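PDB 3F6W: XRE-family like protein, which probably binds DNA through a helix-turn-helix domain, as expected of an XRE-family transcriptional regulator. Local coordinates for residues A14-L19 with L73-L77; L33-L37 with D61-I66. All blocks are in the same frame, centred on the assembly; numbering follows the deposited sequence.

Contact 1 (A14-L19 with L73-L77)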
ATOM      1  N   ALA A  14      -6.254   4.043   1.341  1.00 16.97           N
ATOM      2  CA  ALA A  14      -6.805   4.410   0.039  1.00 14.71           C
ATOM      3  C   ALA A  14      -8.325   4.308   0.060  1.00 17.86           C
ATOM      4  O   ALA A  14      -9.024   5.181  -0.459  1.00 14.57           O
ATOM      5  CB  ALA A  14      -6.203   3.521  -1.085  1.00 16.14           C
ATOM      6  N   LEU A  15      -8.846   3.252   0.680  1.00 13.36           N
ATOM      7  CA  LEU A  15     -10.291   3.154   0.868  1.00 16.40           C
ATOM      8  C   LEU A  15     -10.850   4.347   1.654  1.00 16.26           C
ATOM      9  O   LEU A  15     -11.881   4.914   1.273  1.00 13.77           O
ATOM     10  CB  LEU A  15     -10.675   1.834   1.542  1.00 12.30           C
ATOM     11  CG  LEU A  15     -12.176   1.574   1.622  1.00 26.43           C
ATOM     12  CD1 LEU A  15     -12.778   1.612   0.225  1.00 23.46           C
ATOM     13  CD2 LEU A  15     -12.434   0.231   2.285  1.00 27.25           C
ATOM     14  N   LEU A  16     -10.186   4.744   2.738  1.00 13.25           N
ATOM     15  CA  LEU A  16     -10.646   5.935   3.465  1.00 13.22           C
ATOM     16  C   LEU A  16     -10.616   7.194   2.578  1.00 19.07           C
ATOM     17  O   LEU A  16     -11.520   8.036   2.643  1.00 16.12           O
ATOM     18  CB  LEU A  16      -9.827   6.179   4.731  1.00 17.40           C
ATOM     19  CG  LEU A  16      -9.936   5.146   5.865  1.00 14.54           C
ATOM     20  CD1 LEU A  16      -9.137   5.637   7.069  1.00 14.04           C
ATOM     21  CD2 LEU A  16     -11.404   4.871   6.233  1.00 16.49           C
ATOM     22  N   ASP A  17      -9.563   7.326   1.781  1.00 19.32           N
ATOM     23  CA  ASP A  17      -9.420   8.437   0.829  1.00 15.17           C
ATOM     24  C   ASP A  17     -10.633   8.464  -0.103  1.00 18.35           C
ATOM     25  O   ASP A  17     -11.272   9.509  -0.295  1.00 17.33           O
ATOM     26  CB  ASP A  17      -8.106   8.244   0.042  1.00 14.60           C
ATOM     27  CG  ASP A  17      -7.671   9.481  -0.755  1.00 30.62           C
ATOM     28  OD1 ASP A  17      -8.241  10.582  -0.555  1.00 23.45           O
ATOM     29  OD2 ASP A  17      -6.720   9.340  -1.580  1.00 20.81           O
ATOM     30  N   LEU A  18     -10.965   7.310  -0.674  1.00 14.47           N
ATOM     31  CA  LEU A  18     -12.125   7.211  -1.559  1.00 12.54           C
ATOM     32  C   LEU A  18     -13.424   7.533  -0.855  1.00 16.11           C
ATOM     33  O   LEU A  18     -14.315   8.152  -1.448  1.00 16.90           O
ATOM     34  CB  LEU A  18     -12.215   5.828  -2.212  1.00 12.94           C
ATOM     35  CG  LEU A  18     -11.067   5.513  -3.183  1.00 18.76           C
ATOM     36  CD1 LEU A  18     -11.040   4.024  -3.519  1.00 21.50           C
ATOM     37  CD2 LEU A  18     -11.164   6.374  -4.450  1.00 17.22           C
ATOM     38  N   LEU A  19     -13.546   7.118   0.404  1.00 16.41           N
ATOM     39  CA  LEU A  19     -14.792   7.350   1.132  1.00 13.60           C
ATOM     40  C   LEU A  19     -14.967   8.821   1.449  1.00 16.38           C
ATOM     41  O   LEU A  19     -16.090   9.338   1.437  1.00 17.27           O
ATOM     42  CB  LEU A  19     -14.830   6.568   2.445  1.00 16.40           C
ATOM     43  CG  LEU A  19     -15.149   5.081   2.360  1.00 19.38           C
ATOM     44  CD1 LEU A  19     -14.938   4.431   3.715  1.00 18.78           C
ATOM     45  CD2 LEU A  19     -16.580   4.878   1.886  1.00 18.75           C
ATOM     46  N   LEU A  73     -17.523   0.495  -5.063  1.00 19.47           N
ATOM     47  CA  LEU A  73     -16.348   1.142  -4.487  1.00 18.88           C
ATOM     48  C   LEU A  73     -15.254   0.102  -4.260  1.00 17.13           C
ATOM     49  O   LEU A  73     -14.094   0.316  -4.609  1.00 21.47           O
ATOM     50  CB  LEU A  73     -16.692   1.869  -3.176  1.00 18.59           C
ATOM     51  CG  LEU A  73     -15.720   2.982  -2.758  1.00 36.80           C
ATOM     52  CD1 LEU A  73     -16.158   3.636  -1.455  1.00 22.28           C
ATOM     53  CD2 LEU A  73     -14.290   2.490  -2.644  1.00 84.06           C
ATOM     54  N   LEU A  74     -15.624  -1.041  -3.693  1.00 19.74           N
ATOM     55  CA  LEU A  74     -14.641  -2.098  -3.486  1.00 18.54           C
ATOM     56  C   LEU A  74     -14.001  -2.556  -4.804  1.00 21.46           C
ATOM     57  O   LEU A  74     -12.796  -2.811  -4.865  1.00 17.70           O
ATOM     58  CB  LEU A  74     -15.286  -3.286  -2.787  1.00 14.06           C
ATOM     59  CG  LEU A  74     -15.612  -2.996  -1.325  1.00 18.87           C
ATOM     60  CD1 LEU A  74     -16.316  -4.187  -0.723  1.00 21.45           C
ATOM     61  CD2 LEU A  74     -14.330  -2.676  -0.560  1.00 26.06           C
ATOM     62  N   SER A  75     -14.815  -2.668  -5.846  1.00 20.97           N
ATOM     63  CA  SER A  75     -14.321  -3.111  -7.148  1.00 15.89           C
ATOM     64  C   SER A  75     -13.278  -2.154  -7.697  1.00 23.90           C
ATOM     65  O   SER A  75     -12.249  -2.567  -8.240  1.00 26.55           O
ATOM     66  CB  SER A  75     -15.482  -3.239  -8.124  1.00 25.70           C
ATOM     67  OG  SER A  75     -16.306  -4.322  -7.747  1.00 36.81           O
ATOM     68  N   LYS A  76     -13.556  -0.869  -7.539  1.00 22.91           N
ATOM     69  CA  LYS A  76     -12.660   0.181  -7.977  1.00 22.04           C
ATOM     70  C   LYS A  76     -11.355   0.138  -7.200  1.00 44.62           C
ATOM     71  O   LYS A  76     -10.277   0.268  -7.771  1.00 24.92           O
ATOM     72  CB  LYS A  76     -13.335   1.531  -7.789  1.00 26.20           C
ATOM     73  CG  LYS A  76     -12.422   2.720  -7.934  1.00 51.74           C
ATOM     74  CD  LYS A  76     -13.216   3.987  -7.720  1.00 78.17           C
ATOM     75  CE  LYS A  76     -14.563   3.880  -8.410  1.00 57.05           C
ATOM     76  NZ  LYS A  76     -15.382   5.109  -8.270  1.00 64.50           N
ATOM     77  N   LEU A  77     -11.454  -0.039  -5.890  1.00 22.41           N
ATOM     78  CA  LEU A  77     -10.262  -0.136  -5.067  1.00 24.49           C
ATOM     79  C   LEU A  77      -9.402  -1.307  -5.518  1.00 39.69           C
ATOM     80  O   LEU A  77      -8.193  -1.181  -5.673  1.00 33.51           O
ATOM     81  CB  LEU A  77     -10.641  -0.281  -3.595  1.00 19.01           C
ATOM     82  CG  LEU A  77      -9.461  -0.403  -2.642  1.00 20.41           C
ATOM     83  CD1 LEU A  77      -8.832   0.961  -2.409  1.00 27.25           C
ATOM     84  CD2 LEU A  77      -9.897  -1.021  -1.332  1.00 24.59           C
TER
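Leucines make nearly all of this interface, where helix 3-26 meets helix 70-78, the first and last helices of the five-helix, XRE-type domain. The short segments run at 131° to each other with axes 10.7 Å apart, a spacing that branched aliphatic side chains can fill. L73 and L77, one helical turn apart, both point their CA-to-CB bonds toward 14-19. L73, in the uncommon t, t rotamer, reaches in between L15, L18 and L19: its CD2 lies 3.4 Å from L15 CD1 and 3.7 Å from L18 CD1, its CD1 3.6 Å from L19 CD2. L77 adopts t, p, and its CD1 sits 3.9 Å from both A14 CB and L18 CD1, with CD2 4.1 Å from L15 CB. The small methyl of A14 suits this spot, because L77 CD1 also comes within 3.8 Å of L15 N. L18 points its CA-to-CB bond toward 73-77, and its m, t rotamer sets CD1 against both L73 and L77, whereas L15 and L19 leave their backbone sideways. The t, p rotamer of L15 brings its CD1 to L73, and L19, in m, t, also touches F59 and F62 of helix 56-66. A3 and I7 of the second subunit pack on A14 and L77. Because the touching side chains are all apolar, association rests on close fit and exclusion of water rather than on directional bonds.

Contact 2 (L33-L37 with D61-I66)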
ATOM      1  N   LEU A  33     -24.167  12.458   8.110  1.00 20.90           N
ATOM      2  CA  LEU A  33     -23.941  11.042   7.854  1.00 23.91           C
ATOM      3  C   LEU A  33     -24.236  10.241   9.116  1.00 21.31           C
ATOM      4  O   LEU A  33     -24.922   9.222   9.066  1.00 17.32           O
ATOM      5  CB  LEU A  33     -22.505  10.787   7.376  1.00 27.39           C
ATOM      6  CG  LEU A  33     -22.145   9.314   7.147  1.00 16.63           C
ATOM      7  CD1 LEU A  33     -23.183   8.638   6.275  1.00 14.45           C
ATOM      8  CD2 LEU A  33     -20.752   9.183   6.559  1.00 18.21           C
ATOM      9  N   ALA A  34     -23.715  10.706  10.247  1.00 18.86           N
ATOM     10  CA  ALA A  34     -23.940  10.019  11.521  1.00 19.38           C
ATOM     11  C   ALA A  34     -25.433   9.898  11.840  1.00 23.58           C
ATOM     12  O   ALA A  34     -25.912   8.829  12.227  1.00 22.73           O
ATOM     13  CB  ALA A  34     -23.179  10.715  12.647  1.00 22.16           C
ATOM     14  N   ALA A  35     -26.176  10.986  11.656  1.00 22.82           N
ATOM     15  CA  ALA A  35     -27.619  10.945  11.863  1.00 27.24           C
ATOM     16  C   ALA A  35     -28.258   9.845  11.020  1.00 22.47           C
ATOM     17  O   ALA A  35     -29.062   9.053  11.519  1.00 23.48           O
ATOM     18  CB  ALA A  35     -28.253  12.299  11.557  1.00 29.81           C
ATOM     19  N   ARG A  36     -27.891   9.774   9.743  1.00 20.79           N
ATOM     20  CA  ARG A  36     -28.460   8.746   8.874  1.00 17.24           C
ATOM     21  C   ARG A  36     -28.125   7.342   9.378  1.00 20.00           C
ATOM     22  O   ARG A  36     -28.932   6.425   9.250  1.00 30.65           O
ATOM     23  CB  ARG A  36     -27.951   8.900   7.440  1.00 21.71           C
ATOM     24  CG  ARG A  36     -28.529  10.106   6.716  1.00 35.03           C
ATOM     25  CD  ARG A  36     -27.992  10.208   5.302  1.00 35.92           C
ATOM     26  NE  ARG A  36     -28.340  11.488   4.697  1.00 27.70           N
ATOM     27  CZ  ARG A  36     -28.182  11.774   3.411  1.00 69.27           C
ATOM     28  NH1 ARG A  36     -27.682  10.865   2.585  1.00 35.13           N
ATOM     29  NH2 ARG A  36     -28.529  12.969   2.950  1.00 48.65           N
ATOM     30  N   LEU A  37     -26.927   7.189   9.936  1.00 21.37           N
ATOM     31  CA  LEU A  37     -26.452   5.883  10.404  1.00 20.73           C
ATOM     32  C   LEU A  37     -27.063   5.558  11.756  1.00 30.35           C
ATOM     33  O   LEU A  37     -27.044   4.413  12.204  1.00 30.07           O
ATOM     34  CB  LEU A  37     -24.923   5.881  10.538  1.00 17.38           C
ATOM     35  CG  LEU A  37     -24.083   6.053   9.262  1.00 22.76           C
ATOM     36  CD1 LEU A  37     -22.590   5.945   9.552  1.00 26.89           C
ATOM     37  CD2 LEU A  37     -24.495   5.030   8.217  1.00 36.95           C
ATOM     38  N   ASP A  61     -22.904   0.105   5.283  1.00 16.17           N
ATOM     39  CA  ASP A  61     -23.899   1.078   5.759  1.00 15.85           C
ATOM     40  C   ASP A  61     -23.419   2.514   5.528  1.00 21.50           C
ATOM     41  O   ASP A  61     -24.207   3.414   5.207  1.00 18.21           O
ATOM     42  CB  ASP A  61     -24.191   0.881   7.259  1.00 16.71           C
ATOM     43  CG  ASP A  61     -24.873  -0.461   7.571  1.00 21.37           C
ATOM     44  OD1 ASP A  61     -25.293  -1.182   6.636  1.00 17.12           O
ATOM     45  OD2 ASP A  61     -24.976  -0.800   8.772  1.00 18.02           O
ATOM     46  N   PHE A  62     -22.120   2.714   5.715  1.00 14.33           N
ATOM     47  CA  PHE A  62     -21.474   4.016   5.533  1.00 15.32           C
ATOM     48  C   PHE A  62     -21.697   4.453   4.084  1.00 21.33           C
ATOM     49  O   PHE A  62     -22.142   5.574   3.810  1.00 20.70           O
ATOM     50  CB  PHE A  62     -19.978   3.846   5.835  1.00 15.82           C
ATOM     51  CG  PHE A  62     -19.223   5.134   6.073  1.00 19.00           C
ATOM     52  CD1 PHE A  62     -18.904   5.542   7.360  1.00 24.94           C
ATOM     53  CD2 PHE A  62     -18.766   5.895   5.001  1.00 30.76           C
ATOM     54  CE1 PHE A  62     -18.174   6.709   7.578  1.00 18.59           C
ATOM     55  CE2 PHE A  62     -18.036   7.057   5.209  1.00 21.28           C
ATOM     56  CZ  PHE A  62     -17.742   7.465   6.500  1.00 20.63           C
ATOM     57  N   CYS A  63     -21.409   3.545   3.158  1.00 15.92           N
ATOM     58  CA  CYS A  63     -21.625   3.791   1.733  1.00 16.91           C
ATOM     59  C   CYS A  63     -23.078   4.146   1.411  1.00 20.68           C
ATOM     60  O   CYS A  63     -23.354   5.149   0.732  1.00 19.14           O
ATOM     61  CB  CYS A  63     -21.200   2.564   0.916  1.00 18.04           C
ATOM     62  SG  CYS A  63     -19.391   2.363   0.774  1.00 19.07           S
ATOM     63  N   ARG A  64     -24.010   3.324   1.893  1.00 19.04           N
ATOM     64  CA  ARG A  64     -25.424   3.588   1.646  1.00 21.45           C
ATOM     65  C   ARG A  64     -25.805   4.952   2.212  1.00 25.67           C
ATOM     66  O   ARG A  64     -26.593   5.682   1.613  1.00 24.53           O
ATOM     67  CB  ARG A  64     -26.318   2.478   2.221  1.00 21.73           C
ATOM     68  CG  ARG A  64     -26.663   1.364   1.236  1.00 26.81           C
ATOM     69  CD  ARG A  64     -25.476   0.482   0.956  1.00 24.50           C
ATOM     70  NE  ARG A  64     -25.753  -0.577  -0.013  1.00 26.88           N
ATOM     71  CZ  ARG A  64     -25.899  -1.863   0.296  1.00 26.56           C
ATOM     72  NH1 ARG A  64     -25.820  -2.264   1.557  1.00 22.27           N
ATOM     73  NH2 ARG A  64     -26.137  -2.756  -0.655  1.00 29.29           N
ATOM     74  N   GLY A  65     -25.229   5.303   3.355  1.00 15.23           N
ATOM     75  CA  GLY A  65     -25.546   6.571   3.998  1.00 18.84           C
ATOM     76  C   GLY A  65     -25.123   7.774   3.160  1.00 24.34           C
ATOM     77  O   GLY A  65     -25.736   8.843   3.215  1.00 22.33           O
ATOM     78  N   ILE A  66     -24.067   7.610   2.377  1.00 23.76           N
ATOM     79  CA  ILE A  66     -23.632   8.698   1.504  1.00 18.80           C
ATOM     80  C   ILE A  66     -24.172   8.578   0.083  1.00 20.72           C
ATOM     81  O   ILE A  66     -24.035   9.499  -0.711  1.00 30.38           O
ATOM     82  CB  ILE A  66     -22.108   8.848   1.478  1.00 21.97           C
ATOM     83  CG1 ILE A  66     -21.442   7.543   1.072  1.00 29.50           C
ATOM     84  CG2 ILE A  66     -21.600   9.300   2.833  1.00 34.60           C
ATOM     85  CD1 ILE A  66     -19.924   7.636   1.092  1.00 44.69           C
TER
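D61 opens the segment at the exposed margin, where its backbone O lies 3.4 Å from L37 CD2 and its carboxylate can stay solvated. F62 follows, its ring buried: L33 CD2 makes a CH-pi contact over one face, 3.7 Å from the F62 ring centroid, and L37 CD1 approaches F62 CD1 obliquely at 4.3 Å. The CA-to-CB bond of C63 points away from 33-37, and its side chain packs on P70 and L73. Here helix 56-66 packs against helix 30-37, which with helix 41-48 probably forms the helix-turn-helix unit, the latter as recognition helix, as in XRE-family relatives; the axes of the two short segments approach to 9.3 Å, at 116°. G65 makes this closeness possible; a CB on it would fall 2.8 Å from L33 CD1, a clash. Its carbonyl, near the helix end, accepts a hydrogen bond from the long, exposed arginine (R36 NH1 to G65 O, 2.9 Å). I66 extends the apolar surface, its CG2 3.8 Å from L33 CD2, and also packs on A22.

The two contacts lie on opposite sides of the chain's centre, their centres about 16 Å apart, yet they share one core. Along the chain they are nested: 14-19 comes first, then 33-37 and 61-66, and 73-77 closes the outer loop. Contact 1 joins the first helix, 3-26, to the last, 70-78; contact 2 joins 30-37 to 56-66, with helix 41-48 in the connection between them. Between the contacts L19 CD2 reaches C63 SG and F62 CD2, both at 3.9 Å, and L73 CD1 lies 4.1 Å from C63 SG. The shared core thus ties helix 30-37, part of the probable helix-turn-helix unit, to the first and last helices of the domain.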